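Local coordinates for protein LbaCas13a H328A (C2c2) (PDB 5WLH) that binds a CRISPR guide RNA and, as a Cas13a nuclease, cleaves RNA, probably finding its targets through that guide, at residues 451-454 with 455-459; 470-473 with 474-477; 882-885 with 886-890. One frame throughout, in Å; residues are numbered along the deposited sequence.

Contact 1 of 3, residues 451-454 with 455-459; sequences MGKA and VYNYA. With nucleotides of chain B.
N457 bends back along the last turn of its helix and grips K453 O twice. Its backbone N donates at 3.2 Å to K453 O, and its side-chain ND2 at 2.8 Å to the same oxygen. The two donors come from opposite faces of the carbonyl plane, so the oxygen is held between them. The ND2 bond is fairly straight (163° at the hydrogen), and K453 O lies close to the amide plane of N457, which fixes the rotation of that group. With CG anti to the carbonyl carbon (chi1 -78°), the amide turns back to K453 O, and ND2 also lies in plane at the edge of the neighbouring Y456 ring. CB of N457 sits 3.9 Å above the plane of the Y458 ring, over its centre. Alongside, the main-chain i to i+4 bonds continue from V455, Y456 and Y458 to M451, G452 and A454. K453 touches the turn more lightly, CG passing 3.8 Å from N457 ND2, yet this looser part is buried too, enclosed by helices 486-517 and 1106-1145 and the RNA. Its extended chain brings NZ to OP2 of U27 of chain B, a 2.7 Å hydrogen bond, while Y489 offers a cation-pi contact. This is the C-terminal turn of helix 429-458, where an asparagine amide doubles the main-chain bond to K453 O and K453 binds a guide-RNA phosphate.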
ATOM      1  N   MET A 451      -5.722 -14.593  15.088  1.00 17.15           N
ATOM      2  CA  MET A 451      -5.145 -15.441  16.136  1.00 19.85           C
ATOM      3  C   MET A 451      -3.712 -15.838  15.801  1.00 18.87           C
ATOM      4  O   MET A 451      -2.822 -15.758  16.657  1.00 17.53           O
ATOM      5  CB  MET A 451      -6.021 -16.683  16.334  1.00 17.41           C
ATOM      6  CG  MET A 451      -7.371 -16.366  16.935  1.00 21.51           C
ATOM      7  SD  MET A 451      -8.374 -17.871  17.014  1.00 23.80           S
ATOM      8  CE  MET A 451      -7.350 -18.868  18.136  1.00 22.56           C
ATOM      9  N   GLY A 452      -3.469 -16.281  14.559  1.00 17.54           N
ATOM     10  CA  GLY A 452      -2.123 -16.671  14.178  1.00 18.40           C
ATOM     11  C   GLY A 452      -1.141 -15.524  14.244  1.00 20.13           C
ATOM     12  O   GLY A 452       0.020 -15.716  14.608  1.00 17.95           O
ATOM     13  N   LYS A 453      -1.598 -14.316  13.908  1.00 16.36           N
ATOM     14  CA  LYS A 453      -0.751 -13.136  14.037  1.00 15.95           C
ATOM     15  C   LYS A 453      -0.299 -12.940  15.476  1.00 17.32           C
ATOM     16  O   LYS A 453       0.877 -12.665  15.743  1.00 19.21           O
ATOM     17  CB  LYS A 453      -1.516 -11.899  13.563  1.00 18.68           C
ATOM     18  CG  LYS A 453      -0.766 -10.602  13.824  1.00 18.34           C
ATOM     19  CD  LYS A 453      -1.530  -9.439  13.238  1.00 19.68           C
ATOM     20  CE  LYS A 453      -0.694  -8.158  13.280  1.00 19.40           C
ATOM     21  NZ  LYS A 453      -1.441  -7.061  12.591  1.00 19.35           N
ATOM     22  N   ALA A 454      -1.221 -13.062  16.428  1.00 18.27           N
ATOM     23  CA  ALA A 454      -0.802 -12.942  17.829  1.00 20.03           C
ATOM     24  C   ALA A 454       0.112 -14.096  18.252  1.00 19.79           C
ATOM     25  O   ALA A 454       1.122 -13.878  18.938  1.00 18.89           O
ATOM     26  CB  ALA A 454      -2.032 -12.852  18.735  1.00 18.65           C
ATOM     27  N   VAL A 455      -0.216 -15.323  17.854  1.00 19.70           N
ATOM     28  CA  VAL A 455       0.603 -16.475  18.251  1.00 20.76           C
ATOM     29  C   VAL A 455       1.997 -16.363  17.650  1.00 20.90           C
ATOM     30  O   VAL A 455       3.006 -16.554  18.336  1.00 19.12           O
ATOM     31  CB  VAL A 455      -0.081 -17.788  17.832  1.00 21.09           C
ATOM     32  CG1 VAL A 455       0.884 -18.975  17.989  1.00 21.22           C
ATOM     33  CG2 VAL A 455      -1.337 -18.002  18.637  1.00 21.66           C
ATOM     34  N   TYR A 456       2.074 -16.050  16.352  1.00 18.29           N
ATOM     35  CA  TYR A 456       3.368 -15.965  15.688  1.00 20.13           C
ATOM     36  C   TYR A 456       4.262 -14.912  16.326  1.00 19.61           C
ATOM     37  O   TYR A 456       5.471 -15.125  16.502  1.00 19.53           O
ATOM     38  CB  TYR A 456       3.190 -15.618  14.211  1.00 20.05           C
ATOM     39  CG  TYR A 456       4.513 -15.482  13.490  1.00 21.84           C
ATOM     40  CD1 TYR A 456       5.284 -16.610  13.219  1.00 22.18           C
ATOM     41  CD2 TYR A 456       4.995 -14.247  13.083  1.00 24.82           C
ATOM     42  CE1 TYR A 456       6.488 -16.505  12.553  1.00 22.80           C
ATOM     43  CE2 TYR A 456       6.207 -14.136  12.411  1.00 23.45           C
ATOM     44  CZ  TYR A 456       6.950 -15.277  12.163  1.00 22.69           C
ATOM     45  OH  TYR A 456       8.150 -15.206  11.503  1.00 26.73           O
ATOM     46  N   ASN A 457       3.694 -13.757  16.645  1.00 18.34           N
ATOM     47  CA  ASN A 457       4.532 -12.665  17.099  1.00 19.63           C
ATOM     48  C   ASN A 457       4.867 -12.777  18.577  1.00 20.00           C
ATOM     49  O   ASN A 457       5.956 -12.356  18.988  1.00 21.53           O
ATOM     50  CB  ASN A 457       3.846 -11.339  16.794  1.00 21.21           C
ATOM     51  CG  ASN A 457       3.984 -10.975  15.333  1.00 21.86           C
ATOM     52  OD1 ASN A 457       5.045 -10.530  14.908  1.00 25.34           O
ATOM     53  ND2 ASN A 457       2.952 -11.229  14.550  1.00 17.31           N
ATOM     54  N   TYR A 458       3.981 -13.346  19.373  1.00 16.99           N
ATOM     55  CA  TYR A 458       4.125 -13.279  20.813  1.00 19.06           C
ATOM     56  C   TYR A 458       4.157 -14.620  21.535  1.00 21.88           C
ATOM     57  O   TYR A 458       4.386 -14.627  22.751  1.00 25.32           O
ATOM     58  CB  TYR A 458       3.001 -12.422  21.410  1.00 16.25           C
ATOM     59  CG  TYR A 458       2.937 -11.037  20.816  1.00 21.92           C
ATOM     60  CD1 TYR A 458       4.091 -10.269  20.668  1.00 22.26           C
ATOM     61  CD2 TYR A 458       1.728 -10.498  20.400  1.00 23.91           C
ATOM     62  CE1 TYR A 458       4.045  -9.001  20.125  1.00 23.15           C
ATOM     63  CE2 TYR A 458       1.671  -9.218  19.853  1.00 24.53           C
ATOM     64  CZ  TYR A 458       2.828  -8.492  19.711  1.00 25.41           C
ATOM     65  OH  TYR A 458       2.789  -7.233  19.179  1.00 24.44           O
ATOM     66  N   ALA A 459       3.938 -15.742  20.851  1.00 20.73           N
ATOM     67  CA  ALA A 459       3.919 -17.029  21.543  1.00 22.80           C
ATOM     68  C   ALA A 459       4.811 -18.061  20.861  1.00 24.11           C
ATOM     69  O   ALA A 459       4.581 -19.267  20.999  1.00 23.11           O
ATOM     70  CB  ALA A 459       2.490 -17.564  21.676  1.00 21.65           C
TER
ATOM     71  P     U B  27      -4.306  -4.966  12.641  1.00 27.24           P
ATOM     72  OP1   U B  27      -5.709  -4.573  12.730  1.00 26.02           O
ATOM     73  OP2   U B  27      -3.948  -6.335  13.100  1.00 24.00           O
ATOM     74  O5'   U B  27      -3.844  -4.816  11.134  1.00 22.54           O
ATOM     75  C5'   U B  27      -4.312  -5.707  10.143  1.00 18.55           C
ATOM     76  C4'   U B  27      -4.251  -5.016   8.812  1.00 17.72           C
ATOM     77  O4'   U B  27      -5.354  -4.078   8.726  1.00 17.81           O
ATOM     78  C3'   U B  27      -2.975  -4.186   8.569  1.00 17.45           C
ATOM     79  O3'   U B  27      -2.557  -4.363   7.230  1.00 20.10           O
ATOM     80  C2'   U B  27      -3.477  -2.751   8.689  1.00 15.48           C
ATOM     81  O2'   U B  27      -2.706  -1.797   7.980  1.00 16.88           O
ATOM     82  C1'   U B  27      -4.872  -2.916   8.109  1.00 17.14           C
ATOM     83  N1    U B  27      -5.798  -1.791   8.280  1.00 17.60           N
ATOM     84  C2    U B  27      -6.751  -1.633   7.278  1.00 18.53           C
ATOM     85  O2    U B  27      -6.872  -2.424   6.362  1.00 17.59           O
ATOM     86  N3    U B  27      -7.578  -0.538   7.412  1.00 18.15           N
ATOM     87  C4    U B  27      -7.523   0.393   8.427  1.00 20.52           C
ATOM     88  O4    U B  27      -8.322   1.341   8.420  1.00 20.43           O
ATOM     89  C5    U B  27      -6.490   0.169   9.397  1.00 21.30           C
ATOM     90  C6    U B  27      -5.673  -0.882   9.296  1.00 19.59           C
TER

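Contact 2 of 3, residues 470-473 with 474-477; sequences EIEL and GKIS
NZ of K475 is shared by two acceptors: it donates to E472 O at 3.2 Å, and it forms a salt bridge with OE1 of E462, its stronger polar partner. The other carboxylate oxygen of E462 accepts from E472 N, so a single acidic group holds both the lysine head and the backbone at the end of the strand. At E472 O the ammonium group stands off to one side, with a C=O...N angle of 133° and a modest tilt from the carbonyl plane. K475 gets there by folding over: CG starts between the backbone N and the carbonyl carbon (chi1 61°), and the chain bends at chi3 and again at chi4, bringing NZ back toward the strand.

The extended side chain of E472 runs slantwise past this folded lysine. CB of E472 lies 3.8 Å from CE of K475, and OE1 of E472 comes within 3.7 Å of the same methylene carbon, so the meeting is between a carboxylate with its stem and the aliphatic part of the lysine. The charged ends do not pair, for OE1 of E472 stays 4.7 Å from NZ of K475; the opposite charges may still attract weakly at that distance. Between the two residues the chain bends through L473 and G474. The positive phi of G474 (92°) calls for glycine, since a CB there would be jammed against L473 O.

The contact starts on the last residue of the edge strand 470-472, which lies parallel to 1166-1169. I471 and L473 pack on I1168 and on Y1174 of helix 1171-1180, whereas the bend at G474 opens the loop that runs to helix 486-517.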
ATOM      1  N   GLU A 470      15.164 -29.019  24.341  1.00 30.96           N
ATOM      2  CA  GLU A 470      13.713 -29.113  24.437  1.00 30.24           C
ATOM      3  C   GLU A 470      13.150 -27.704  24.400  1.00 28.30           C
ATOM      4  O   GLU A 470      13.579 -26.848  25.178  1.00 30.36           O
ATOM      5  CB  GLU A 470      13.266 -29.811  25.720  1.00 33.96           C
ATOM      6  CG  GLU A 470      11.750 -29.853  25.886  1.00 33.99           C
ATOM      7  CD  GLU A 470      11.307 -30.941  26.839  1.00 40.60           C
ATOM      8  OE1 GLU A 470      10.081 -31.129  27.023  1.00 38.64           O
ATOM      9  OE2 GLU A 470      12.199 -31.615  27.403  1.00 41.78           O
ATOM     10  N   ILE A 471      12.191 -27.463  23.503  1.00 27.80           N
ATOM     11  CA  ILE A 471      11.543 -26.164  23.400  1.00 30.89           C
ATOM     12  C   ILE A 471      10.034 -26.354  23.446  1.00 28.18           C
ATOM     13  O   ILE A 471       9.514 -27.458  23.277  1.00 27.15           O
ATOM     14  CB  ILE A 471      11.934 -25.407  22.120  1.00 24.91           C
ATOM     15  CG1 ILE A 471      11.717 -26.275  20.887  1.00 24.41           C
ATOM     16  CG2 ILE A 471      13.383 -24.914  22.206  1.00 29.48           C
ATOM     17  CD1 ILE A 471      11.949 -25.520  19.576  1.00 28.88           C
ATOM     18  N   GLU A 472       9.336 -25.251  23.706  1.00 27.07           N
ATOM     19  CA  GLU A 472       7.879 -25.229  23.750  1.00 27.48           C
ATOM     20  C   GLU A 472       7.383 -24.076  22.891  1.00 23.76           C
ATOM     21  O   GLU A 472       7.751 -22.920  23.123  1.00 24.93           O
ATOM     22  CB  GLU A 472       7.365 -25.080  25.184  1.00 31.85           C
ATOM     23  CG  GLU A 472       5.846 -25.051  25.289  1.00 36.22           C
ATOM     24  CD  GLU A 472       5.347 -25.009  26.733  1.00 44.81           C
ATOM     25  OE1 GLU A 472       6.185 -25.055  27.662  1.00 43.02           O
ATOM     26  OE2 GLU A 472       4.112 -24.936  26.933  1.00 45.99           O
ATOM     27  N   LEU A 473       6.539 -24.388  21.918  1.00 22.11           N
ATOM     28  CA  LEU A 473       5.940 -23.368  21.070  1.00 23.85           C
ATOM     29  C   LEU A 473       4.483 -23.152  21.465  1.00 28.99           C
ATOM     30  O   LEU A 473       3.799 -24.074  21.919  1.00 27.49           O
ATOM     31  CB  LEU A 473       6.046 -23.776  19.597  1.00 24.77           C
ATOM     32  CG  LEU A 473       7.450 -23.722  18.974  1.00 27.33           C
ATOM     33  CD1 LEU A 473       8.094 -22.384  19.282  1.00 24.79           C
ATOM     34  CD2 LEU A 473       8.339 -24.883  19.438  1.00 33.04           C
ATOM     35  N   GLY A 474       4.012 -21.917  21.303  1.00 25.25           N
ATOM     36  CA  GLY A 474       2.629 -21.615  21.577  1.00 25.80           C
ATOM     37  C   GLY A 474       2.356 -21.148  22.983  1.00 26.10           C
ATOM     38  O   GLY A 474       1.193 -21.128  23.394  1.00 29.37           O
ATOM     39  N   LYS A 475       3.390 -20.840  23.760  1.00 25.97           N
ATOM     40  CA  LYS A 475       3.215 -20.279  25.090  1.00 25.55           C
ATOM     41  C   LYS A 475       3.507 -18.794  24.989  1.00 20.59           C
ATOM     42  O   LYS A 475       4.500 -18.397  24.367  1.00 26.72           O
ATOM     43  CB  LYS A 475       4.129 -20.946  26.125  1.00 29.90           C
ATOM     44  CG  LYS A 475       5.605 -20.827  25.868  1.00 38.22           C
ATOM     45  CD  LYS A 475       6.383 -20.934  27.190  1.00 46.64           C
ATOM     46  CE  LYS A 475       7.641 -21.768  27.030  1.00 48.43           C
ATOM     47  NZ  LYS A 475       8.403 -21.357  25.828  1.00 43.49           N
ATOM     48  N   ILE A 476       2.635 -17.980  25.575  1.00 25.03           N
ATOM     49  CA  ILE A 476       2.743 -16.537  25.395  1.00 22.38           C
ATOM     50  C   ILE A 476       3.963 -16.018  26.142  1.00 28.34           C
ATOM     51  O   ILE A 476       4.148 -16.308  27.335  1.00 27.78           O
ATOM     52  CB  ILE A 476       1.458 -15.837  25.865  1.00 23.18           C
ATOM     53  CG1 ILE A 476       0.264 -16.379  25.077  1.00 26.74           C
ATOM     54  CG2 ILE A 476       1.623 -14.300  25.729  1.00 24.92           C
ATOM     55  CD1 ILE A 476      -1.060 -15.736  25.436  1.00 26.71           C
ATOM     56  N   SER A 477       4.817 -15.276  25.425  1.00 25.02           N
ATOM     57  CA  SER A 477       5.989 -14.638  26.012  1.00 29.86           C
ATOM     58  C   SER A 477       5.589 -13.777  27.201  1.00 32.54           C
ATOM     59  O   SER A 477       4.503 -13.198  27.237  1.00 33.53           O
ATOM     60  CB  SER A 477       6.701 -13.763  24.979  1.00 37.28           C
ATOM     61  OG  SER A 477       7.640 -14.513  24.237  1.00 48.77           O
TER

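Contact 3 of 3, residues 882-885 with 886-890; sequences DFAK and YVKPY
The Y886 ring turns its edge to the backbone of the preceding turn: CD1 lies 3.1 Å from D882 O, which is in the ring plane, and F883 O is also at the edge. K885 runs alongside the tyrosine in the same direction, and its NZ comes obliquely to within 3.8 Å of CE1 of Y886. The D882 carboxylate, whose plane is 70° from that of the ring, brings OD2 to 3.9 Å from the same CE1; that oxygen is engaged by a salt bridge with K658. Separately, the F883 ring meets V887 obliquely, CZ to CG2 at 4.4 Å, a light apolar touch.

One main-chain and one side-chain bond close the turn. Y886 N donates to F883 O at 3.1 Å, making 883-886 a type I beta turn, and NZ of K888 reaches A884 O at 2.7 Å, from above the carbonyl plane. A bend at chi2 (-75°) swings the lysine back over the turn.

This loop joins helices 843-861 and 891-898. Its buried residues F883 and V887 rest on T636 of helix 635-645 and, respectively, on L661 and I662 of helix 654-665, where Y886 also packs against K658 and I662.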
ATOM      1  N   ASP A 882      42.998  14.491  -6.191  1.00 58.54           N
ATOM      2  CA  ASP A 882      43.432  14.338  -4.811  1.00 59.64           C
ATOM      3  C   ASP A 882      42.264  14.164  -3.848  1.00 57.39           C
ATOM      4  O   ASP A 882      42.433  14.348  -2.637  1.00 53.99           O
ATOM      5  CB  ASP A 882      44.266  15.556  -4.404  1.00 57.67           C
ATOM      6  CG  ASP A 882      43.695  16.859  -4.962  1.00 54.51           C
ATOM      7  OD1 ASP A 882      43.271  16.873  -6.131  1.00 43.41           O
ATOM      8  OD2 ASP A 882      43.658  17.864  -4.224  1.00 58.03           O
ATOM      9  N   PHE A 883      41.086  13.815  -4.363  1.00 57.16           N
ATOM     10  CA  PHE A 883      39.869  13.869  -3.562  1.00 55.25           C
ATOM     11  C   PHE A 883      39.832  12.760  -2.514  1.00 52.64           C
ATOM     12  O   PHE A 883      39.541  13.012  -1.337  1.00 47.40           O
ATOM     13  CB  PHE A 883      38.655  13.799  -4.489  1.00 53.10           C
ATOM     14  CG  PHE A 883      37.352  13.770  -3.774  1.00 48.53           C
ATOM     15  CD1 PHE A 883      37.091  14.668  -2.753  1.00 47.39           C
ATOM     16  CD2 PHE A 883      36.383  12.842  -4.115  1.00 44.40           C
ATOM     17  CE1 PHE A 883      35.893  14.636  -2.081  1.00 43.18           C
ATOM     18  CE2 PHE A 883      35.181  12.814  -3.453  1.00 40.97           C
ATOM     19  CZ  PHE A 883      34.937  13.711  -2.430  1.00 41.93           C
ATOM     20  N   ALA A 884      40.132  11.521  -2.919  1.00 57.07           N
ATOM     21  CA  ALA A 884      40.063  10.393  -1.992  1.00 63.74           C
ATOM     22  C   ALA A 884      41.005  10.547  -0.801  1.00 67.87           C
ATOM     23  O   ALA A 884      40.828   9.858   0.210  1.00 70.05           O
ATOM     24  CB  ALA A 884      40.366   9.090  -2.733  1.00 64.07           C
ATOM     25  N   LYS A 885      41.995  11.439  -0.895  1.00 66.06           N
ATOM     26  CA  LYS A 885      42.954  11.610   0.191  1.00 64.33           C
ATOM     27  C   LYS A 885      42.334  12.322   1.387  1.00 63.90           C
ATOM     28  O   LYS A 885      42.765  12.106   2.525  1.00 59.29           O
ATOM     29  CB  LYS A 885      44.175  12.378  -0.321  1.00 64.78           C
ATOM     30  CG  LYS A 885      45.254  12.642   0.716  1.00 67.47           C
ATOM     31  CD  LYS A 885      45.887  14.011   0.517  1.00 69.61           C
ATOM     32  CE  LYS A 885      46.290  14.237  -0.936  1.00 71.42           C
ATOM     33  NZ  LYS A 885      46.494  15.680  -1.241  1.00 72.02           N
ATOM     34  N   TYR A 886      41.314  13.149   1.161  1.00 68.17           N
ATOM     35  CA  TYR A 886      40.788  14.004   2.218  1.00 71.56           C
ATOM     36  C   TYR A 886      39.692  13.354   3.053  1.00 69.38           C
ATOM     37  O   TYR A 886      39.423  13.826   4.163  1.00 70.62           O
ATOM     38  CB  TYR A 886      40.243  15.306   1.624  1.00 74.73           C
ATOM     39  CG  TYR A 886      41.302  16.268   1.122  1.00 78.59           C
ATOM     40  CD1 TYR A 886      41.964  16.036  -0.077  1.00 79.12           C
ATOM     41  CD2 TYR A 886      41.627  17.414   1.841  1.00 80.70           C
ATOM     42  CE1 TYR A 886      42.928  16.915  -0.545  1.00 80.08           C
ATOM     43  CE2 TYR A 886      42.588  18.300   1.380  1.00 81.45           C
ATOM     44  CZ  TYR A 886      43.236  18.043   0.186  1.00 80.30           C
ATOM     45  OH  TYR A 886      44.193  18.917  -0.277  1.00 78.30           O
ATOM     46  N   VAL A 887      39.038  12.305   2.550  1.00 63.39           N
ATOM     47  CA  VAL A 887      37.874  11.724   3.211  1.00 55.86           C
ATOM     48  C   VAL A 887      37.986  10.204   3.199  1.00 51.65           C
ATOM     49  O   VAL A 887      38.570   9.613   2.286  1.00 49.19           O
ATOM     50  CB  VAL A 887      36.556  12.179   2.540  1.00 54.21           C
ATOM     51  CG1 VAL A 887      36.483  13.697   2.460  1.00 50.81           C
ATOM     52  CG2 VAL A 887      36.428  11.577   1.154  1.00 52.62           C
ATOM     53  N   LYS A 888      37.421   9.567   4.232  1.00 46.33           N
ATOM     54  CA  LYS A 888      37.358   8.106   4.320  1.00 42.52           C
ATOM     55  C   LYS A 888      36.026   7.684   4.938  1.00 37.18           C
ATOM     56  O   LYS A 888      35.988   7.080   6.011  1.00 32.40           O
ATOM     57  CB  LYS A 888      38.528   7.559   5.140  1.00 43.02           C
ATOM     58  CG  LYS A 888      39.910   7.949   4.640  1.00 46.55           C
ATOM     59  CD  LYS A 888      40.309   7.168   3.395  1.00 51.01           C
ATOM     60  CE  LYS A 888      41.436   7.881   2.643  1.00 52.66           C
ATOM     61  NZ  LYS A 888      41.549   7.438   1.224  1.00 51.64           N
ATOM     62  N   PRO A 889      34.903   7.972   4.270  1.00 35.85           N
ATOM     63  CA  PRO A 889      33.599   7.693   4.898  1.00 32.45           C
ATOM     64  C   PRO A 889      33.318   6.213   5.147  1.00 30.97           C
ATOM     65  O   PRO A 889      32.529   5.901   6.044  1.00 32.79           O
ATOM     66  CB  PRO A 889      32.589   8.302   3.909  1.00 32.51           C
ATOM     67  CG  PRO A 889      33.312   8.356   2.601  1.00 32.27           C
ATOM     68  CD  PRO A 889      34.754   8.609   2.948  1.00 37.30           C
ATOM     69  N   TYR A 890      33.930   5.290   4.407  1.00 27.89           N
ATOM     70  CA  TYR A 890      33.564   3.879   4.508  1.00 27.85           C
ATOM     71  C   TYR A 890      34.474   3.079   5.427  1.00 34.38           C
ATOM     72  O   TYR A 890      34.285   1.867   5.549  1.00 30.75           O
ATOM     73  CB  TYR A 890      33.541   3.233   3.116  1.00 25.56           C
ATOM     74  CG  TYR A 890      32.373   3.723   2.304  1.00 28.81           C
ATOM     75  CD1 TYR A 890      31.112   3.141   2.438  1.00 29.90           C
ATOM     76  CD2 TYR A 890      32.519   4.791   1.439  1.00 30.50           C
ATOM     77  CE1 TYR A 890      30.034   3.615   1.710  1.00 27.66           C
ATOM     78  CE2 TYR A 890      31.463   5.263   0.709  1.00 32.12           C
ATOM     79  CZ  TYR A 890      30.224   4.683   0.841  1.00 32.49           C
ATOM     80  OH  TYR A 890      29.183   5.183   0.089  1.00 28.39           O
TER

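In the fold
From the N terminus, the three contacts come in series, each local, between adjoining residues, so none nests in or crosses another. Contact 1 ends helix 429-458 and contact 2 ends strand 470-472. These two meet, their centres 11 Å apart: A459 O to G474 N (2.7 Å) and Y458 O to S477 N (2.8 Å) are probable hydrogen bonds. Together they close the excursion that contains the strand, tying the end of helix 429-458 to the small sheet that includes strand 1166-1169. Contact 3 lies far along the chain, its centre about 49 Å from that of contact 1, in the linker leading to helix 891-898, and touches neither.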